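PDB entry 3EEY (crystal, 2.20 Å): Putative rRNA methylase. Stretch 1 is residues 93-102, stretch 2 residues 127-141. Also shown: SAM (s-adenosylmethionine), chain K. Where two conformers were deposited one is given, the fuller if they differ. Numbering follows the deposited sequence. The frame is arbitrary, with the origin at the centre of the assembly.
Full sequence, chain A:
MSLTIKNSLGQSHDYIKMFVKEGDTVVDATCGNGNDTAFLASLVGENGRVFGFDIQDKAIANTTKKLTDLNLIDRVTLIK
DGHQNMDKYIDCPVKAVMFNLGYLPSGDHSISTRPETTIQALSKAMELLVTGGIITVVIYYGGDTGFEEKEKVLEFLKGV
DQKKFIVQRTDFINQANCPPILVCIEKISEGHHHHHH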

# COMPACT_ATOMS: atom_id res chain seq x y z
N PRO A 93 -10.01 -17.53 -17.91
CA PRO A 93 -9.70 -16.73 -16.72
C PRO A 93 -8.29 -16.13 -16.74
O PRO A 93 -7.32 -16.82 -17.07
CB PRO A 93 -9.83 -17.74 -15.57
CG PRO A 93 -10.59 -18.89 -16.14
CD PRO A 93 -10.20 -18.95 -17.57
N VAL A 94 -8.19 -14.85 -16.39
CA VAL A 94 -6.90 -14.16 -16.36
C VAL A 94 -6.35 -14.02 -14.94
O VAL A 94 -7.12 -13.95 -13.97
CB VAL A 94 -6.92 -12.78 -17.09
CG1 VAL A 94 -7.42 -12.93 -18.52
CG2 VAL A 94 -7.76 -11.75 -16.34
N LYS A 95 -5.03 -14.00 -14.82
CA LYS A 95 -4.38 -13.87 -13.53
C LYS A 95 -4.24 -12.41 -13.10
O LYS A 95 -4.40 -12.09 -11.93
CB LYS A 95 -3.01 -14.55 -13.53
CG LYS A 95 -2.41 -14.80 -12.15
CD LYS A 95 -3.20 -15.84 -11.36
CE LYS A 95 -2.34 -16.52 -10.30
NZ LYS A 95 -1.30 -17.40 -10.91
N ALA A 96 -3.96 -11.53 -14.07
CA ALA A 96 -3.70 -10.13 -13.77
C ALA A 96 -4.10 -9.21 -14.89
O ALA A 96 -4.11 -9.60 -16.05
CB ALA A 96 -2.24 -9.92 -13.40
N VAL A 97 -4.47 -7.98 -14.54
CA VAL A 97 -4.76 -6.92 -15.50
C VAL A 97 -4.09 -5.64 -15.01
O VAL A 97 -4.18 -5.30 -13.85
CB VAL A 97 -6.29 -6.67 -15.69
CG1 VAL A 97 -6.56 -5.78 -16.91
CG2 VAL A 97 -7.05 -7.97 -15.86
N MET A 98 -3.39 -4.95 -15.91
CA MET A 98 -2.75 -3.69 -15.55
C MET A 98 -3.45 -2.52 -16.24
O MET A 98 -3.63 -2.52 -17.46
CB MET A 98 -1.25 -3.71 -15.87
CG MET A 98 -0.42 -4.77 -15.13
SD MET A 98 1.36 -4.72 -15.48
CE MET A 98 1.97 -3.52 -14.33
N PHE A 99 -3.85 -1.53 -15.45
CA PHE A 99 -4.37 -0.25 -15.97
C PHE A 99 -3.40 0.86 -15.62
O PHE A 99 -2.93 0.98 -14.48
CB PHE A 99 -5.73 0.09 -15.35
CG PHE A 99 -6.85 -0.72 -15.89
CD1 PHE A 99 -7.60 -0.26 -16.96
CD2 PHE A 99 -7.18 -1.94 -15.33
CE1 PHE A 99 -8.65 -1.00 -17.46
CE2 PHE A 99 -8.23 -2.69 -15.81
CZ PHE A 99 -8.96 -2.24 -16.88
N ASN A 100 -3.12 1.69 -16.61
CA ASN A 100 -2.31 2.88 -16.42
C ASN A 100 -3.08 4.06 -17.02
O ASN A 100 -3.13 4.22 -18.23
CB ASN A 100 -0.96 2.67 -17.11
CG ASN A 100 0.16 3.39 -16.42
OD1 ASN A 100 0.37 4.58 -16.64
ND2 ASN A 100 0.90 2.67 -15.58
N LEU A 101 -3.70 4.87 -16.16
CA LEU A 101 -4.71 5.82 -16.59
C LEU A 101 -4.18 7.21 -16.91
O LEU A 101 -3.50 7.82 -16.09
CB LEU A 101 -5.82 5.94 -15.54
CG LEU A 101 -6.57 4.68 -15.11
CD1 LEU A 101 -7.73 5.09 -14.22
CD2 LEU A 101 -7.08 3.93 -16.33
N GLY A 102 -4.53 7.72 -18.09
CA GLY A 102 -4.11 9.04 -18.55
C GLY A 102 -3.91 9.06 -20.05
O GLY A 102 -4.55 8.29 -20.77
N GLU A 127 -14.69 -9.50 -13.85
CA GLU A 127 -15.37 -10.73 -14.26
C GLU A 127 -14.38 -11.78 -14.77
O GLU A 127 -14.48 -12.96 -14.43
CB GLU A 127 -16.41 -10.42 -15.35
CG GLU A 127 -17.76 -9.96 -14.82
CD GLU A 127 -18.55 -9.12 -15.82
OE1 GLU A 127 -18.38 -9.31 -17.05
OE2 GLU A 127 -19.35 -8.27 -15.37
N LEU A 128 -13.42 -11.33 -15.58
CA LEU A 128 -12.42 -12.20 -16.20
C LEU A 128 -11.36 -12.76 -15.25
O LEU A 128 -10.71 -13.74 -15.57
CB LEU A 128 -11.73 -11.48 -17.37
CG LEU A 128 -12.45 -11.43 -18.72
CD1 LEU A 128 -11.78 -10.46 -19.66
CD2 LEU A 128 -12.53 -12.82 -19.35
N LEU A 129 -11.19 -12.12 -14.09
CA LEU A 129 -10.20 -12.52 -13.09
C LEU A 129 -10.51 -13.85 -12.46
O LEU A 129 -11.65 -14.11 -12.07
CB LEU A 129 -10.11 -11.50 -11.96
CG LEU A 129 -9.09 -10.37 -11.96
CD1 LEU A 129 -8.99 -9.83 -10.55
CD2 LEU A 129 -7.72 -10.82 -12.46
N VAL A 130 -9.47 -14.67 -12.35
CA VAL A 130 -9.50 -15.89 -11.57
C VAL A 130 -9.45 -15.50 -10.09
O VAL A 130 -8.95 -14.42 -9.74
CB VAL A 130 -8.33 -16.84 -12.00
CG1 VAL A 130 -6.97 -16.31 -11.55
CG2 VAL A 130 -8.55 -18.26 -11.51
N THR A 131 -10.01 -16.33 -9.21
CA THR A 131 -9.89 -16.10 -7.77
C THR A 131 -8.42 -16.09 -7.37
O THR A 131 -7.64 -16.93 -7.82
CB THR A 131 -10.69 -17.12 -6.92
OG1 THR A 131 -10.75 -18.38 -7.60
CG2 THR A 131 -12.09 -16.62 -6.70
N GLY A 132 -8.05 -15.11 -6.55
CA GLY A 132 -6.65 -14.89 -6.20
C GLY A 132 -5.88 -14.12 -7.26
O GLY A 132 -4.66 -14.05 -7.19
N GLY A 133 -6.59 -13.56 -8.24
CA GLY A 133 -6.00 -12.74 -9.29
C GLY A 133 -6.01 -11.27 -8.92
O GLY A 133 -6.70 -10.88 -7.99
N ILE A 134 -5.26 -10.44 -9.65
CA ILE A 134 -5.07 -9.03 -9.28
C ILE A 134 -5.26 -8.06 -10.44
O ILE A 134 -4.92 -8.36 -11.57
CB ILE A 134 -3.69 -8.80 -8.57
CG1 ILE A 134 -3.61 -7.41 -7.94
CG2 ILE A 134 -2.50 -9.02 -9.52
CD1 ILE A 134 -3.25 -7.40 -6.48
N ILE A 135 -5.86 -6.91 -10.16
CA ILE A 135 -5.86 -5.79 -11.08
C ILE A 135 -5.09 -4.68 -10.39
O ILE A 135 -5.35 -4.39 -9.22
CB ILE A 135 -7.29 -5.28 -11.41
CG1 ILE A 135 -8.09 -6.37 -12.12
CG2 ILE A 135 -7.25 -4.00 -12.27
CD1 ILE A 135 -9.58 -6.28 -11.92
N THR A 136 -4.12 -4.08 -11.08
CA THR A 136 -3.49 -2.86 -10.60
C THR A 136 -3.93 -1.67 -11.47
O THR A 136 -4.02 -1.79 -12.68
CB THR A 136 -1.96 -2.96 -10.56
OG1 THR A 136 -1.46 -3.13 -11.89
CG2 THR A 136 -1.51 -4.13 -9.69
N VAL A 137 -4.22 -0.55 -10.83
CA VAL A 137 -4.64 0.68 -11.51
C VAL A 137 -3.76 1.83 -11.02
O VAL A 137 -3.85 2.25 -9.86
CB VAL A 137 -6.14 1.01 -11.23
CG1 VAL A 137 -6.64 2.12 -12.14
CG2 VAL A 137 -7.02 -0.22 -11.39
N VAL A 138 -2.86 2.31 -11.88
CA VAL A 138 -2.11 3.51 -11.58
C VAL A 138 -2.91 4.70 -12.13
O VAL A 138 -3.15 4.79 -13.32
CB VAL A 138 -0.66 3.48 -12.14
CG1 VAL A 138 0.11 4.72 -11.74
CG2 VAL A 138 0.08 2.24 -11.64
N ILE A 139 -3.36 5.58 -11.24
CA ILE A 139 -4.21 6.70 -11.63
C ILE A 139 -3.39 7.98 -11.66
O ILE A 139 -2.87 8.42 -10.63
CB ILE A 139 -5.41 6.88 -10.66
CG1 ILE A 139 -6.27 5.62 -10.60
CG2 ILE A 139 -6.26 8.09 -11.08
CD1 ILE A 139 -7.31 5.60 -9.48
N TYR A 140 -3.25 8.56 -12.84
CA TYR A 140 -2.66 9.88 -13.00
C TYR A 140 -3.77 10.89 -13.15
O TYR A 140 -4.81 10.62 -13.75
CB TYR A 140 -1.79 9.96 -14.24
CG TYR A 140 -0.59 9.05 -14.22
CD1 TYR A 140 0.67 9.55 -13.90
CD2 TYR A 140 -0.70 7.70 -14.55
CE1 TYR A 140 1.79 8.72 -13.90
CE2 TYR A 140 0.40 6.87 -14.55
CZ TYR A 140 1.64 7.37 -14.22
OH TYR A 140 2.74 6.54 -14.22
N TYR A 141 -3.52 12.08 -12.62
CA TYR A 141 -4.53 13.12 -12.54
C TYR A 141 -3.84 14.47 -12.46
O TYR A 141 -2.61 14.52 -12.45
CB TYR A 141 -5.48 12.89 -11.34
CG TYR A 141 -4.82 12.86 -9.98
CD1 TYR A 141 -3.92 11.84 -9.63
CD2 TYR A 141 -5.11 13.82 -9.02
CE1 TYR A 141 -3.32 11.81 -8.39
CE2 TYR A 141 -4.52 13.79 -7.76
CZ TYR A 141 -3.62 12.78 -7.46
OH TYR A 141 -3.01 12.72 -6.21
N SAM K . 1.39 1.46 -19.69
CA SAM K . 1.65 2.51 -20.73
C SAM K . 3.13 2.60 -21.09
O SAM K . 3.61 3.60 -21.64
OXT SAM K . 3.89 1.66 -20.85
CB SAM K . 1.07 3.85 -20.29
CG SAM K . -0.41 3.98 -20.64
SD SAM K . -0.91 5.68 -21.05
CE SAM K . -0.87 6.44 -19.40
C5' SAM K . -2.68 5.43 -21.36
C4' SAM K . -2.90 4.68 -22.67
O4' SAM K . -4.21 4.14 -22.74
C3' SAM K . -2.72 5.57 -23.89
O3' SAM K . -1.82 4.95 -24.78
C2' SAM K . -4.10 5.68 -24.51
O2' SAM K . -4.07 5.78 -25.92
C1' SAM K . -4.74 4.38 -24.03
N9 SAM K . -6.22 4.42 -24.00
C8 SAM K . -7.05 5.52 -23.89
N7 SAM K . -8.33 5.08 -23.91
C5 SAM K . -8.32 3.73 -24.03
C6 SAM K . -9.33 2.77 -24.10
N6 SAM K . -10.62 3.10 -24.04
N1 SAM K . -8.98 1.45 -24.23
C2 SAM K . -7.66 1.05 -24.30
N3 SAM K . -6.67 2.00 -24.22
C4 SAM K . -7.00 3.31 -24.09
O HOH W 1 -1.07 -1.00 -13.51

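The parallel pairing of these two stretches is interrupted: Val-94 pairs with Leu-129, but Ala-96 pairs with Ile-134, so one stretch advances two residues while the other advances five. A type II turn from Val-130 to Gly-133 takes up the excess, closed by a hydrogen bond from Gly-133 N to Val-130 O (2.9 Å). Gly-132 has phi/psi of 81/11°, and positive phi favours glycine. At Gly-133 the constraint comes from across the contact, since an ideal CB would lie 2.8 Å from Lys-95 O, a clash.

Before the turn, Val-94 is gripped through both its backbone polar atoms: its N donates to Leu-128 O (2.9 Å, 168°) and its O accepts from Val-130 N (2.9 Å, 172°). Beyond it, strands 96-101 and 133-139 run 8° from parallel, and the ladder resumes with Ile-134 N to Lys-95 O (2.9 Å). The alternation expected of parallel strands follows: Val-97 N donates to Ile-134 O (3.0 Å), Thr-136 N to Val-97 O (3.0 Å), Phe-99 N to Thr-136 O (2.8 Å), Val-138 N to Phe-99 O (2.9 Å) and Leu-101 N to Val-138 O (2.9 Å, 175°). The last rung, Tyr-140 N to Leu-101 O, is weak at 3.3 Å and 148°.

Val-97, Phe-99 and Leu-101 share a sheet face with Ile-135, Val-137 and Ile-139. Their apolar packing is staggered as well as paired: Phe-99 CD2 lies 3.7 Å from Ile-135 CG2, which sits at the ring edge, and Leu-101 CD1 reaches both Val-137 CG1 (3.8 Å) and Ile-139 CG1 (3.9 Å).

The face carrying Met-98 and Thr-136 is more polar. There, water 1 donates to Phe-99 O (2.9 Å) and hydrogen-bonds Thr-136 OG1 (2.7 Å), linking backbone to side chain across the strands.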